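Local coordinates for N-isopropylammelide isopropylaminohydrolase (Burkholderia multivorans ATCC 17616, PDB 6NBO), which belongs to the amidohydrolase family and carries zinc ions in a TIM-barrel-type domain, at residues A106-L111 with L142-T147; T120-T125 with R364-L369; K70-M75 with R94-T99. One frame throughout, in Å; residues are numbered along the deposited sequence. Where two conformers were deposited one is given.

Contact 1 (A106-L111 with L142-T147)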
# COMPACT_ATOMS: atom_id res chain seq x y z
N ALA A 106 -7.47 2.48 18.33
CA ALA A 106 -6.85 3.80 18.44
C ALA A 106 -5.55 3.86 17.66
O ALA A 106 -5.25 4.89 17.05
CB ALA A 106 -6.62 4.15 19.91
N ALA A 107 -4.80 2.76 17.64
CA ALA A 107 -3.53 2.74 16.94
C ALA A 107 -3.72 2.91 15.44
O ALA A 107 -3.08 3.77 14.82
CB ALA A 107 -2.78 1.44 17.24
N SER A 108 -4.59 2.08 14.83
CA SER A 108 -4.80 2.17 13.39
C SER A 108 -5.35 3.53 13.00
O SER A 108 -4.99 4.08 11.95
CB SER A 108 -5.73 1.05 12.90
OG SER A 108 -7.01 1.12 13.51
N LEU A 109 -6.24 4.09 13.82
CA LEU A 109 -6.82 5.39 13.49
C LEU A 109 -5.76 6.48 13.54
O LEU A 109 -5.62 7.27 12.60
CB LEU A 109 -7.97 5.71 14.44
CG LEU A 109 -8.70 7.04 14.20
CD1 LEU A 109 -9.19 7.15 12.75
CD2 LEU A 109 -9.86 7.16 15.16
N ALA A 110 -4.96 6.51 14.61
CA ALA A 110 -3.88 7.48 14.72
C ALA A 110 -2.90 7.37 13.55
O ALA A 110 -2.52 8.38 12.96
CB ALA A 110 -3.15 7.29 16.06
N LEU A 111 -2.49 6.14 13.20
CA LEU A 111 -1.53 6.00 12.10
C LEU A 111 -2.16 6.37 10.76
O LEU A 111 -1.52 7.05 9.94
CB LEU A 111 -0.96 4.58 12.06
CG LEU A 111 -0.01 4.28 10.89
CD1 LEU A 111 1.12 5.32 10.79
CD2 LEU A 111 0.57 2.85 10.97
N LEU A 142 -11.95 -2.11 10.78
CA LEU A 142 -13.19 -1.70 10.11
C LEU A 142 -13.79 -0.45 10.76
O LEU A 142 -14.33 0.41 10.06
CB LEU A 142 -14.21 -2.84 10.12
CG LEU A 142 -13.89 -4.05 9.24
CD1 LEU A 142 -14.83 -5.19 9.58
CD2 LEU A 142 -13.98 -3.71 7.75
N ASP A 143 -13.72 -0.35 12.09
CA ASP A 143 -14.15 0.87 12.77
C ASP A 143 -13.35 2.07 12.28
O ASP A 143 -13.90 3.13 11.98
CB ASP A 143 -13.98 0.76 14.29
CG ASP A 143 -14.95 -0.22 14.94
OD1 ASP A 143 -15.97 -0.58 14.32
OD2 ASP A 143 -14.68 -0.61 16.09
N THR A 144 -12.02 1.91 12.23
CA THR A 144 -11.17 2.99 11.74
C THR A 144 -11.54 3.38 10.32
O THR A 144 -11.64 4.57 10.00
CB THR A 144 -9.70 2.56 11.82
OG1 THR A 144 -9.27 2.59 13.18
CG2 THR A 144 -8.82 3.50 10.99
N ARG A 145 -11.77 2.39 9.45
CA ARG A 145 -12.15 2.68 8.07
C ARG A 145 -13.45 3.47 8.00
O ARG A 145 -13.57 4.43 7.23
CB ARG A 145 -12.26 1.38 7.28
CG ARG A 145 -12.76 1.56 5.85
CD ARG A 145 -12.45 0.32 5.01
NE ARG A 145 -13.45 -0.74 5.12
CZ ARG A 145 -13.35 -1.89 4.45
NH1 ARG A 145 -12.30 -2.09 3.67
NH2 ARG A 145 -14.28 -2.84 4.57
N GLU A 146 -14.45 3.10 8.81
CA GLU A 146 -15.71 3.84 8.81
C GLU A 146 -15.51 5.27 9.30
O GLU A 146 -16.09 6.21 8.73
CB GLU A 146 -16.75 3.11 9.66
CG GLU A 146 -18.11 3.79 9.66
CD GLU A 146 -18.73 3.86 8.27
OE1 GLU A 146 -18.42 2.99 7.43
OE2 GLU A 146 -19.53 4.79 8.02
N THR A 147 -14.71 5.46 10.35
CA THR A 147 -14.43 6.82 10.84
C THR A 147 -13.81 7.69 9.75
O THR A 147 -14.08 8.90 9.68
CB THR A 147 -13.52 6.76 12.06
OG1 THR A 147 -14.22 6.13 13.14
CG2 THR A 147 -13.07 8.15 12.51
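Ser108 turns its OG into the position between its own backbone N and carbonyl carbon (chi1 61°), and there it meets the OG1 of Thr144. On the threonine, chi1 of -74° sets CG2 anti to the backbone N and OG1 beside that N, which presents hydroxyl and methyl together to the 106-111 helix. Thr144 OG1 and Ser108 OG are joined by a hydrogen bond of 2.7 Å whose proton could serve another acceptor as well. The Ser108 hydroxyl turns back on its own helix, with Ala104 O its strongest partner and Gly105 O also within hydrogen-bonding distance. Thr144 OG1 also comes within 3.4 Å of Leu109 N, but the angle is poor and this is packing rather than a bond.

The methyl does the rest. Thr144 CG2 rests against the backbone of Leu109, 3.7 Å from its CA, while Leu109 CD1 swings back to within 4.1 Å of the same CG2. That CD1 also meets Thr147 CG2 at 4.0 Å, the two side chains crossing at about a right angle at the solvent-exposed Thr147. The backbones are nearest at Leu109 and Thr144, their CA atoms 5.3 Å apart, and the segment axes approach to 8.9 Å at a crossing angle of -37°.

Helix 104-117 and helix 136-147 are consecutive helices of the barrel's outer layer, with strand 120-128 between them in the chain; Leu142 and Arg145 turn inward onto Ile156 of strand 153-159.

Contact 2 (T120-T125 with R364-L369). With EDO (1,2-ethanediol), chain L.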
# COMPACT_ATOMS: atom_id res chain seq x y z
N THR A 120 -1.18 10.82 2.20
CA THR A 120 -1.63 9.50 1.75
C THR A 120 -3.14 9.38 1.92
O THR A 120 -3.64 9.53 3.04
CB THR A 120 -0.91 8.40 2.52
OG1 THR A 120 0.47 8.37 2.13
CG2 THR A 120 -1.57 7.03 2.25
N THR A 121 -3.86 9.15 0.82
CA THR A 121 -5.32 9.10 0.86
C THR A 121 -5.86 7.72 0.49
O THR A 121 -7.09 7.54 0.44
CB THR A 121 -5.91 10.15 -0.08
OG1 THR A 121 -5.44 9.90 -1.41
CG2 THR A 121 -5.47 11.55 0.35
N ARG A 122 -4.98 6.77 0.19
CA ARG A 122 -5.36 5.41 -0.16
C ARG A 122 -4.38 4.46 0.51
O ARG A 122 -3.17 4.63 0.38
CB ARG A 122 -5.34 5.23 -1.67
CG ARG A 122 -6.25 6.25 -2.38
CD ARG A 122 -6.61 5.81 -3.73
NE ARG A 122 -7.07 6.91 -4.59
CZ ARG A 122 -8.06 6.77 -5.46
NH1 ARG A 122 -8.70 5.61 -5.53
NH2 ARG A 122 -8.41 7.78 -6.25
N ILE A 123 -4.91 3.47 1.23
CA ILE A 123 -4.08 2.55 2.01
C ILE A 123 -4.56 1.13 1.79
O ILE A 123 -5.76 0.85 1.94
CB ILE A 123 -4.12 2.87 3.52
CG1 ILE A 123 -3.72 4.33 3.80
CG2 ILE A 123 -3.27 1.85 4.29
CD1 ILE A 123 -3.75 4.70 5.31
N ARG A 124 -3.65 0.22 1.46
CA ARG A 124 -3.90 -1.21 1.57
C ARG A 124 -3.23 -1.73 2.83
O ARG A 124 -2.00 -1.65 2.97
CB ARG A 124 -3.38 -1.99 0.35
CG ARG A 124 -3.54 -3.52 0.52
CD ARG A 124 -3.15 -4.31 -0.74
NE ARG A 124 -4.12 -4.13 -1.81
CZ ARG A 124 -4.12 -4.81 -2.94
NH1 ARG A 124 -3.20 -5.75 -3.15
NH2 ARG A 124 -5.05 -4.56 -3.86
N THR A 125 -4.02 -2.24 3.76
CA THR A 125 -3.48 -2.77 5.00
C THR A 125 -3.84 -4.24 5.13
O THR A 125 -4.94 -4.67 4.78
CB THR A 125 -3.99 -2.02 6.24
OG1 THR A 125 -3.32 -2.54 7.40
CG2 THR A 125 -5.51 -2.17 6.41
N ARG A 364 -10.72 11.28 -8.68
CA ARG A 364 -11.00 11.71 -7.32
C ARG A 364 -10.05 12.85 -6.95
O ARG A 364 -8.85 12.78 -7.21
CB ARG A 364 -10.84 10.56 -6.33
CG ARG A 364 -11.26 10.92 -4.90
CD ARG A 364 -11.03 9.76 -3.92
NE ARG A 364 -11.79 8.57 -4.32
CZ ARG A 364 -11.51 7.33 -3.92
NH1 ARG A 364 -10.50 7.10 -3.09
NH2 ARG A 364 -12.24 6.32 -4.37
N ALA A 365 -10.60 13.90 -6.35
CA ALA A 365 -9.84 15.12 -6.08
C ALA A 365 -8.99 14.94 -4.82
O ALA A 365 -9.25 15.52 -3.76
CB ALA A 365 -10.79 16.30 -5.96
N ASP A 366 -7.94 14.12 -4.96
CA ASP A 366 -6.88 13.99 -3.96
C ASP A 366 -5.66 14.75 -4.48
O ASP A 366 -5.11 14.39 -5.52
CB ASP A 366 -6.52 12.53 -3.70
CG ASP A 366 -7.68 11.71 -3.12
OD1 ASP A 366 -8.75 12.28 -2.82
OD2 ASP A 366 -7.51 10.47 -2.97
N VAL A 367 -5.26 15.80 -3.77
CA VAL A 367 -4.20 16.68 -4.24
C VAL A 367 -3.29 17.00 -3.06
O VAL A 367 -3.77 17.37 -1.98
CB VAL A 367 -4.74 17.98 -4.87
CG1 VAL A 367 -3.59 18.81 -5.42
CG2 VAL A 367 -5.74 17.68 -5.99
N VAL A 368 -1.99 16.88 -3.28
CA VAL A 368 -0.97 17.11 -2.26
C VAL A 368 0.00 18.13 -2.82
O VAL A 368 0.60 17.90 -3.88
CB VAL A 368 -0.26 15.80 -1.89
CG1 VAL A 368 0.84 16.02 -0.82
CG2 VAL A 368 -1.27 14.77 -1.42
N LEU A 369 0.14 19.28 -2.15
CA LEU A 369 1.05 20.32 -2.60
C LEU A 369 2.34 20.25 -1.79
O LEU A 369 2.28 20.15 -0.56
CB LEU A 369 0.44 21.71 -2.45
CG LEU A 369 -0.88 21.97 -3.19
CD1 LEU A 369 -1.21 23.46 -3.13
CD2 LEU A 369 -0.80 21.46 -4.62
C1 EDO L . -14.60 7.02 -6.50
O1 EDO L . -13.99 5.99 -7.29
C2 EDO L . -13.91 8.35 -6.76
O2 EDO L . -14.35 9.32 -5.80
O HOH W 1 -8.98 8.94 -1.40
O HOH W 2 -5.90 9.25 -4.78
O HOH W 3 -7.17 10.39 -7.03
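The one direct hydrogen bond between the segments runs from Thr121 OG1 to Asp366 OD2, 2.7 Å long. The hydroxyl sits between the threonine's backbone N and carbonyl carbon, and it meets the carboxylate from above, 51° out of its plane. The other oxygen, Asp366 OD1, takes the backbone N of Ser391, so both ends of this buried carboxylate are held.

The stack comes from two arginines arriving from opposite directions. The guanidinium of Arg122 lies flat on that of Arg364, centres 3.8 Å apart and planes at 13°, with Arg364 NH1 over the middle of the Arg122 group. A bend at chi3 lays the end of Arg364 on the guanidinium that the extended Arg122 chain carries. The shared counter-ion is Glu153 OE1, which forms a salt bridge with the NH1 of each; Arg122 NH1 also reaches Asp355 O. Arg122 was deposited in two conformers, and this account holds for one.

Charge pairing across the contact is weaker: Arg122 NE and Asp366 OD2 form a long salt bridge of 3.9 Å. Water fills in for it. One molecule accepts from Arg122 NE (2.6 Å) and donates to Asp366 OD2 (2.7 Å); another links Thr121 O, Arg364 NH1 and the same OD2. At the edge of the Arg364 guanidinium, its NE donates to O2 of a 1,2-ethanediol, probably from the crystallisation liquor, at 3.1 Å and nearly straight at 164°.

An inverse gamma turn centred on Ala365 leads into strand 367-370. The arrangement fits the amidohydrolase architecture, in which the start of a barrel strand, the end away from the metals, meets the smaller beta domain.

Contact 3 (K70-M75 with R94-T99). With EDO (1,2-ethanediol), chain I.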
# COMPACT_ATOMS: atom_id res chain seq x y z
N LYS A 70 -1.21 -3.53 13.79
CA LYS A 70 -0.07 -3.88 14.63
C LYS A 70 0.65 -2.67 15.22
O LYS A 70 1.43 -2.83 16.16
CB LYS A 70 0.98 -4.67 13.85
CG LYS A 70 0.60 -6.04 13.28
CD LYS A 70 1.81 -6.55 12.47
CE LYS A 70 1.51 -7.79 11.64
NZ LYS A 70 1.37 -9.03 12.45
N THR A 71 0.44 -1.49 14.64
CA THR A 71 1.29 -0.33 14.92
C THR A 71 1.13 0.14 16.35
O THR A 71 0.06 0.04 16.95
CB THR A 71 0.96 0.83 13.97
OG1 THR A 71 1.89 1.89 14.18
CG2 THR A 71 -0.46 1.36 14.21
N HIS A 72 2.23 0.66 16.90
CA HIS A 72 2.22 1.37 18.17
C HIS A 72 2.26 2.89 17.97
O HIS A 72 2.62 3.62 18.90
CB HIS A 72 3.38 0.92 19.06
CG HIS A 72 3.25 -0.50 19.52
ND1 HIS A 72 3.75 -0.93 20.74
CD2 HIS A 72 2.68 -1.58 18.94
CE1 HIS A 72 3.49 -2.22 20.88
NE2 HIS A 72 2.85 -2.64 19.80
N TRP A 73 1.91 3.35 16.78
CA TRP A 73 1.84 4.79 16.52
C TRP A 73 0.97 5.46 17.57
O TRP A 73 -0.12 4.97 17.89
CB TRP A 73 1.28 5.04 15.12
CG TRP A 73 1.58 6.44 14.65
CD1 TRP A 73 0.77 7.54 14.75
CD2 TRP A 73 2.79 6.89 14.03
NE1 TRP A 73 1.41 8.64 14.22
CE2 TRP A 73 2.65 8.27 13.77
CE3 TRP A 73 3.99 6.25 13.67
CZ2 TRP A 73 3.65 9.03 13.17
CZ3 TRP A 73 4.99 7.01 13.07
CH2 TRP A 73 4.81 8.38 12.83
N GLY A 74 1.47 6.56 18.14
CA GLY A 74 0.74 7.25 19.18
C GLY A 74 0.85 6.65 20.56
O GLY A 74 0.34 7.24 21.52
N MET A 75 1.50 5.51 20.70
CA MET A 75 1.71 4.87 21.98
C MET A 75 3.11 5.15 22.49
O MET A 75 3.97 5.62 21.74
CB MET A 75 1.47 3.36 21.86
CG MET A 75 0.08 2.97 21.38
SD MET A 75 -0.02 1.18 21.11
CE MET A 75 0.71 0.55 22.62
N ARG A 94 3.00 -12.54 19.49
CA ARG A 94 1.87 -13.23 20.10
C ARG A 94 1.88 -13.06 21.62
O ARG A 94 0.82 -12.88 22.24
CB ARG A 94 1.89 -14.71 19.71
CG ARG A 94 1.00 -15.60 20.56
CD ARG A 94 0.48 -16.84 19.82
NE ARG A 94 1.47 -17.46 18.95
CZ ARG A 94 1.38 -17.50 17.62
NH1 ARG A 94 0.33 -16.96 17.01
NH2 ARG A 94 2.32 -18.09 16.90
N HIS A 95 3.07 -13.09 22.24
CA HIS A 95 3.16 -12.87 23.68
C HIS A 95 2.81 -11.43 24.05
O HIS A 95 2.16 -11.19 25.07
CB HIS A 95 4.55 -13.23 24.19
CG HIS A 95 4.78 -12.89 25.64
ND1 HIS A 95 5.35 -11.70 26.04
CD2 HIS A 95 4.52 -13.59 26.77
CE1 HIS A 95 5.42 -11.68 27.36
NE2 HIS A 95 4.93 -12.82 27.83
N TYR A 96 3.23 -10.46 23.23
CA TYR A 96 2.88 -9.07 23.51
C TYR A 96 1.37 -8.87 23.53
O TYR A 96 0.82 -8.27 24.46
CB TYR A 96 3.54 -8.14 22.49
CG TYR A 96 2.93 -6.75 22.53
CD1 TYR A 96 3.20 -5.89 23.59
CD2 TYR A 96 2.04 -6.32 21.54
CE1 TYR A 96 2.63 -4.62 23.65
CE2 TYR A 96 1.47 -5.06 21.59
CZ TYR A 96 1.76 -4.22 22.66
OH TYR A 96 1.20 -2.96 22.73
N ARG A 97 0.68 -9.38 22.50
CA ARG A 97 -0.77 -9.23 22.41
C ARG A 97 -1.51 -9.99 23.51
O ARG A 97 -2.64 -9.62 23.85
CB ARG A 97 -1.25 -9.71 21.04
CG ARG A 97 -0.96 -8.73 19.93
CD ARG A 97 -1.34 -9.29 18.58
NE ARG A 97 -1.56 -8.22 17.60
CZ ARG A 97 -1.69 -8.42 16.29
NH1 ARG A 97 -1.62 -9.65 15.80
NH2 ARG A 97 -1.90 -7.39 15.49
N ALA A 98 -0.91 -11.03 24.07
CA ALA A 98 -1.54 -11.83 25.11
C ALA A 98 -1.05 -11.49 26.51
O ALA A 98 -1.34 -12.22 27.46
CB ALA A 98 -1.32 -13.32 24.82
N THR A 99 -0.29 -10.40 26.65
CA THR A 99 0.06 -9.87 27.96
C THR A 99 -0.14 -8.37 28.06
O THR A 99 0.00 -7.82 29.15
CB THR A 99 1.52 -10.21 28.33
OG1 THR A 99 2.39 -9.84 27.25
CG2 THR A 99 1.67 -11.71 28.62
C1 EDO I . 4.45 8.57 16.92
O1 EDO I . 3.94 7.54 17.77
C2 EDO I . 3.53 9.78 16.93
O2 EDO I . 3.27 10.15 18.29
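Tyr96 gives up the most surface here, chiefly by meeting His72, with Met75 also touching its hydroxyl. Its CG stands anti to the backbone N (chi1 165°), which throws the phenol off the last turn of its helix toward the loop, while the imidazole comes from the opposite direction. The rings meet obliquely, centroids 4.8 Å apart and planes at 36°. The approach is close: His72 CE1 lies 3.0 Å from Tyr96 OH, and His72 NE2 lies 3.3 Å from Tyr96 CE2. Met75 closes in with its CE methyl 3.5 Å from Tyr96 OH. Beyond the segments, the imidazole also meets the rings of His102 and Tyr78, so it sits within an aromatic cluster.

Arg97 makes the second patch. Its chain runs extended from CG to NE and brings NH2 to 3.6 Å from Lys70 CG, obliquely to the guanidinium. The cationic ends are close too, Lys70 NZ and Arg97 NH1 being 4.5 Å apart, but both form salt bridges with Asp128 OD2. Lys70 NZ also bridges to Glu93, its strongest partner, and hydrogen-bonds Gln161 OE1; Arg97 NH2 bridges to Asp69.

The loop around His72 carries two turns of its own: an ST turn in which Thr71 OG1 accepts from Trp73 N, then a type II turn from His72 to Met75 with Gly74 at positive phi. Gly74 N donates to O1 of a 1,2-ethanediol (2.7 Å), whose carbons lie over one face of the Trp73 indole.

The Lys70 side chain lies about 7 Å from a zinc ion. The 70-75 loop comes just after strand 56-66 and the zinc ligands His65, near that strand's end, and His67, just past it: the HxH motif at the end of the first barrel strand in amidohydrolases.

In the fold
Along the chain, contact 3 closes before either of the others opens, whereas contacts 1 and 2 interleave: helix 104-117, strand 120-128 and helix 136-147 come in succession, and the 364-369 half of contact 2 comes some 240 residues after its 120-125 half. Contacts 1 and 3 have centres about 15 Å apart and touch directly, Ala107 and Leu111 of the helix packing on Thr71 and Trp73 of the loop. Contacts 1 and 2 lie about 16 Å apart between centres, and contacts 2 and 3 about 27 Å. Contacts 1 and 3 lie on the same side of the chain's centre, among outer helices and a loop near the zinc ions, while contact 2 is at the junction with strand 367-370.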